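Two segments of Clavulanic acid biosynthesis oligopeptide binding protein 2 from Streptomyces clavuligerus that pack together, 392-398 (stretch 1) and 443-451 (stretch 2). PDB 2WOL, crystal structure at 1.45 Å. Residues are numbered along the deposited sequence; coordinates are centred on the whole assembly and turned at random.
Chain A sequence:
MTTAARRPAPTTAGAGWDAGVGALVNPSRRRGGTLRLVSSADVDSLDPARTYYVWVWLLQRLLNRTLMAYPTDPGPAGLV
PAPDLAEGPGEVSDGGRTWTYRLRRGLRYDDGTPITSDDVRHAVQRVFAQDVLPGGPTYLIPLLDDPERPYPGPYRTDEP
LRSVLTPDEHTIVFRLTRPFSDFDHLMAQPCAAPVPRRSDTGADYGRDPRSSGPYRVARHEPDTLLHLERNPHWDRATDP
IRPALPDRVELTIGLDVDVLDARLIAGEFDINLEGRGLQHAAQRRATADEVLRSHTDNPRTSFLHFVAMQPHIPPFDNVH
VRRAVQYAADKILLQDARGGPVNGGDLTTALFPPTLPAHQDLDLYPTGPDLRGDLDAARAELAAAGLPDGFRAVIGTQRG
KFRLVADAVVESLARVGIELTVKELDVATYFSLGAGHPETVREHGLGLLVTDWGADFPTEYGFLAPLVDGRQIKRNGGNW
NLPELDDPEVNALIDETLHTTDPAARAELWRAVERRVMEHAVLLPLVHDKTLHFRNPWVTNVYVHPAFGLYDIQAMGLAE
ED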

ATOM      1  N   ARG A 392      21.569 -27.250   5.007  1.00 12.28           N
ATOM      2  CA  ARG A 392      21.670 -26.438   3.800  1.00 12.42           C
ATOM      3  C   ARG A 392      20.287 -26.039   3.306  1.00 11.96           C
ATOM      4  O   ARG A 392      19.330 -26.812   3.407  1.00 12.17           O
ATOM      5  CB  ARG A 392      22.450 -27.179   2.712  1.00 13.22           C
ATOM      6  CG  ARG A 392      23.919 -27.349   3.048  1.00 15.02           C
ATOM      7  CD  ARG A 392      24.738 -27.741   1.836  1.00 18.90           C
ATOM      8  NE  ARG A 392      26.152 -27.888   2.177  1.00 21.88           N
ATOM      9  CZ  ARG A 392      27.094 -28.305   1.335  1.00 23.16           C
ATOM     10  NH1 ARG A 392      26.786 -28.626   0.084  1.00 23.89           N
ATOM     11  NH2 ARG A 392      28.352 -28.404   1.750  1.00 23.96           N
ATOM     12  N   ALA A 393      20.184 -24.815   2.795  1.00 11.46           N
ATOM     13  CA  ALA A 393      18.922 -24.301   2.270  1.00 10.96           C
ATOM     14  C   ALA A 393      19.154 -23.208   1.232  1.00 10.58           C
ATOM     15  O   ALA A 393      20.294 -22.805   0.986  1.00 10.23           O
ATOM     16  CB  ALA A 393      18.025 -23.796   3.408  1.00 11.46           C
ATOM     17  N   VAL A 394      18.062 -22.749   0.625  1.00  9.95           N
ATOM     18  CA  VAL A 394      18.099 -21.717  -0.406  1.00 10.04           C
ATOM     19  C   VAL A 394      17.190 -20.555  -0.020  1.00  9.62           C
ATOM     20  O   VAL A 394      16.041 -20.757   0.388  1.00  9.94           O
ATOM     21  CB  VAL A 394      17.665 -22.274  -1.797  1.00  9.63           C
ATOM     22  CG1 VAL A 394      17.742 -21.196  -2.869  1.00 10.26           C
ATOM     23  CG2 VAL A 394      18.526 -23.469  -2.194  1.00 10.96           C
ATOM     24  N   ILE A 395      17.718 -19.341  -0.158  1.00 10.02           N
ATOM     25  CA  ILE A 395      16.938 -18.123   0.030  1.00 10.12           C
ATOM     26  C   ILE A 395      16.628 -17.480  -1.324  1.00 10.43           C
ATOM     27  O   ILE A 395      17.525 -17.279  -2.147  1.00 10.35           O
ATOM     28  CB  ILE A 395      17.631 -17.118   1.009  1.00  9.91           C
ATOM     29  CG1 ILE A 395      16.736 -15.892   1.252  1.00  9.66           C
ATOM     30  CG2 ILE A 395      19.053 -16.738   0.532  1.00 10.28           C
ATOM     31  CD1 ILE A 395      17.115 -15.083   2.490  1.00 10.14           C
ATOM     32  N   GLY A 396      15.350 -17.182  -1.550  1.00 10.61           N
ATOM     33  CA  GLY A 396      14.909 -16.517  -2.774  1.00 11.40           C
ATOM     34  C   GLY A 396      14.892 -15.009  -2.612  1.00 12.16           C
ATOM     35  O   GLY A 396      14.511 -14.495  -1.557  1.00 11.59           O
ATOM     36  N   THR A 397      15.301 -14.297  -3.659  1.00 13.10           N
ATOM     37  CA  THR A 397      15.396 -12.840  -3.605  1.00 14.53           C
ATOM     38  C   THR A 397      15.364 -12.206  -5.000  1.00 15.82           C
ATOM     39  O   THR A 397      15.314 -12.914  -6.006  1.00 15.35           O
ATOM     40  CB  THR A 397      16.668 -12.395  -2.837  1.00 14.59           C
ATOM     41  OG1 THR A 397      16.602 -10.993  -2.565  1.00 14.86           O
ATOM     42  CG2 THR A 397      17.934 -12.699  -3.631  1.00 13.84           C
ATOM     43  N   GLN A 398      15.363 -10.873  -5.032  1.00 17.74           N
ATOM     44  CA  GLN A 398      15.533 -10.078  -6.253  1.00 19.67           C
ATOM     45  C   GLN A 398      16.969  -9.587  -6.318  1.00 20.25           C
ATOM     46  O   GLN A 398      17.645  -9.507  -5.290  1.00 20.47           O
ATOM     47  CB  GLN A 398      14.665  -8.816  -6.205  1.00 19.51           C
ATOM     48  CG  GLN A 398      13.166  -8.987  -6.252  1.00 21.01           C
ATOM     49  CD  GLN A 398      12.436  -7.647  -6.201  1.00 21.00           C
ATOM     50  OE1 GLN A 398      12.996  -6.634  -5.768  1.00 22.86           O
ATOM     51  NE2 GLN A 398      11.187  -7.635  -6.648  1.00 23.88           N
ATOM     52  N   GLU A 443       9.319 -25.204  -6.982  1.00 11.50           N
ATOM     53  CA  GLU A 443      10.256 -25.548  -8.065  1.00 11.99           C
ATOM     54  C   GLU A 443      11.718 -25.328  -7.666  1.00 11.41           C
ATOM     55  O   GLU A 443      12.586 -26.170  -7.935  1.00 11.26           O
ATOM     56  CB  GLU A 443       9.932 -24.751  -9.335  1.00 11.98           C
ATOM     57  CG  GLU A 443      10.888 -25.020 -10.501  1.00 12.99           C
ATOM     58  CD  GLU A 443      10.620 -24.163 -11.732  1.00 13.80           C
ATOM     59  OE1 GLU A 443       9.537 -23.543 -11.829  1.00 17.50           O
ATOM     60  OE2 GLU A 443      11.506 -24.110 -12.613  1.00 16.96           O
ATOM     61  N   HIS A 444      11.979 -24.195  -7.019  1.00 10.90           N
ATOM     62  CA  HIS A 444      13.337 -23.807  -6.662  1.00 10.61           C
ATOM     63  C   HIS A 444      13.685 -24.113  -5.209  1.00  9.96           C
ATOM     64  O   HIS A 444      14.812 -23.870  -4.780  1.00 10.39           O
ATOM     65  CB  HIS A 444      13.564 -22.327  -6.968  1.00 10.43           C
ATOM     66  CG  HIS A 444      13.402 -21.986  -8.414  1.00 11.46           C
ATOM     67  ND1 HIS A 444      14.319 -22.360  -9.372  1.00 12.08           N
ATOM     68  CD2 HIS A 444      12.425 -21.315  -9.068  1.00 12.65           C
ATOM     69  CE1 HIS A 444      13.916 -21.928 -10.555  1.00 12.94           C
ATOM     70  NE2 HIS A 444      12.771 -21.288 -10.396  1.00 12.99           N
ATOM     71  N   GLY A 445      12.720 -24.652  -4.468  1.00  9.64           N
ATOM     72  CA  GLY A 445      12.938 -25.053  -3.074  1.00  9.14           C
ATOM     73  C   GLY A 445      13.364 -23.884  -2.209  1.00  9.35           C
ATOM     74  O   GLY A 445      14.391 -23.943  -1.521  1.00  9.12           O
ATOM     75  N   LEU A 446      12.556 -22.829  -2.242  1.00  9.14           N
ATOM     76  CA  LEU A 446      12.876 -21.569  -1.573  1.00  9.03           C
ATOM     77  C   LEU A 446      12.341 -21.556  -0.144  1.00  9.09           C
ATOM     78  O   LEU A 446      11.227 -21.092   0.122  1.00  9.27           O
ATOM     79  CB  LEU A 446      12.339 -20.379  -2.382  1.00  9.18           C
ATOM     80  CG  LEU A 446      12.774 -20.342  -3.854  1.00  9.03           C
ATOM     81  CD1 LEU A 446      12.117 -19.201  -4.622  1.00  9.86           C
ATOM     82  CD2 LEU A 446      14.300 -20.278  -3.985  1.00 10.09           C
ATOM     83  N   GLY A 447      13.152 -22.081   0.770  1.00  8.98           N
ATOM     84  CA  GLY A 447      12.789 -22.203   2.179  1.00  8.71           C
ATOM     85  C   GLY A 447      12.685 -20.864   2.880  1.00  8.42           C
ATOM     86  O   GLY A 447      11.943 -20.730   3.855  1.00  8.55           O
ATOM     87  N   LEU A 448      13.450 -19.889   2.385  1.00  8.33           N
ATOM     88  CA  LEU A 448      13.359 -18.502   2.841  1.00  8.13           C
ATOM     89  C   LEU A 448      13.148 -17.579   1.650  1.00  8.10           C
ATOM     90  O   LEU A 448      13.634 -17.860   0.550  1.00  8.07           O
ATOM     91  CB  LEU A 448      14.628 -18.075   3.592  1.00  8.54           C
ATOM     92  CG  LEU A 448      15.194 -18.991   4.678  1.00  8.98           C
ATOM     93  CD1 LEU A 448      16.358 -19.798   4.110  1.00 11.21           C
ATOM     94  CD2 LEU A 448      15.653 -18.199   5.887  1.00 11.90           C
ATOM     95  N   LEU A 449      12.434 -16.479   1.881  1.00  7.83           N
ATOM     96  CA  LEU A 449      12.143 -15.486   0.844  1.00  8.19           C
ATOM     97  C   LEU A 449      12.277 -14.087   1.415  1.00  8.43           C
ATOM     98  O   LEU A 449      11.750 -13.804   2.498  1.00  8.25           O
ATOM     99  CB  LEU A 449      10.721 -15.672   0.302  1.00  8.22           C
ATOM    100  CG  LEU A 449      10.439 -16.933  -0.520  1.00  8.62           C
ATOM    101  CD1 LEU A 449       8.940 -17.160  -0.663  1.00  9.35           C
ATOM    102  CD2 LEU A 449      11.107 -16.816  -1.895  1.00  9.11           C
ATOM    103  N   VAL A 450      12.973 -13.214   0.689  1.00  8.91           N
ATOM    104  CA  VAL A 450      13.085 -11.807   1.070  1.00  9.40           C
ATOM    105  C   VAL A 450      12.009 -11.012   0.350  1.00  9.42           C
ATOM    106  O   VAL A 450      11.863 -11.115  -0.869  1.00  9.39           O
ATOM    107  CB  VAL A 450      14.468 -11.211   0.700  1.00  9.70           C
ATOM    108  CG1 VAL A 450      14.544  -9.722   1.076  1.00 10.12           C
ATOM    109  CG2 VAL A 450      15.585 -11.984   1.375  1.00  9.64           C
ATOM    110  N   THR A 451      11.254 -10.211   1.094  1.00  9.52           N
ATOM    111  CA  THR A 451      10.275  -9.344   0.457  1.00 10.17           C
ATOM    112  C   THR A 451       9.962  -8.099   1.276  1.00 10.20           C
ATOM    113  O   THR A 451      10.451  -7.940   2.393  1.00  9.85           O
ATOM    114  CB  THR A 451       8.981 -10.119   0.072  1.00 10.45           C
ATOM    115  OG1 THR A 451       8.245  -9.362  -0.896  1.00 11.59           O
ATOM    116  CG2 THR A 451       8.109 -10.402   1.285  1.00 11.25           C
TER
HETATM  117  O   HOH W   1      15.503 -24.137   1.059  1.00 10.45           O

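Residues 392-398 lie in a β-strand that runs parallel to the strand at 448-451, their N-to-C directions differing by 19°; a helix end and a turn around G445 precede the second strand. The bridged pairs are I395 with L448 and G396 with L449. Backbone bonds follow the parallel pattern, with G396 offering both its amide and its carbonyl to L448 and V450: G396 N donates to L448 O (2.8 Å) and V450 N donates to G396 O (3.0 Å). Before the first bridge the register skips G447, and L448 N reaches V394 O in a weak bond (3.4 Å). Two CA-H...O contacts, I395 CA to L448 O (3.4 Å) and L449 CA to G396 O (3.5 Å), help close the seam.

On the face shared by I395 and L448, side chains interlock: I395 CG1 lies 3.8 Å from L448 CB, while I395 CD1 reaches on to V450 CG2 at 3.6 Å, so one isoleucine spans two residues of the neighbouring strand. L448 CD1 extends the other way, to A393 CB (4.4 Å).

The opposite face has a hollow at G396, and leucine methyls fill it. An ideal CB there would lie 2.7 Å from L449 CD2 and 3.0 Å from L446 CD1, both clashes; without one, L449 CD2 and L446 CD1 come within 3.9 Å and 4.3 Å of G396 CA, and L446 CD2 lies alongside at 4.0 Å from the same CA. The same methyl meets V394 CG1 at 3.7 Å, so L446 packs against both valine and glycine. V394 CB also rests 3.7 Å from G445 O, in the turn where G445 leaves the helix with positive phi, a conformation that favours glycine. Water 1 links the two backbones here, accepting from V394 N (2.9 Å) and donating to G445 O (2.8 Å).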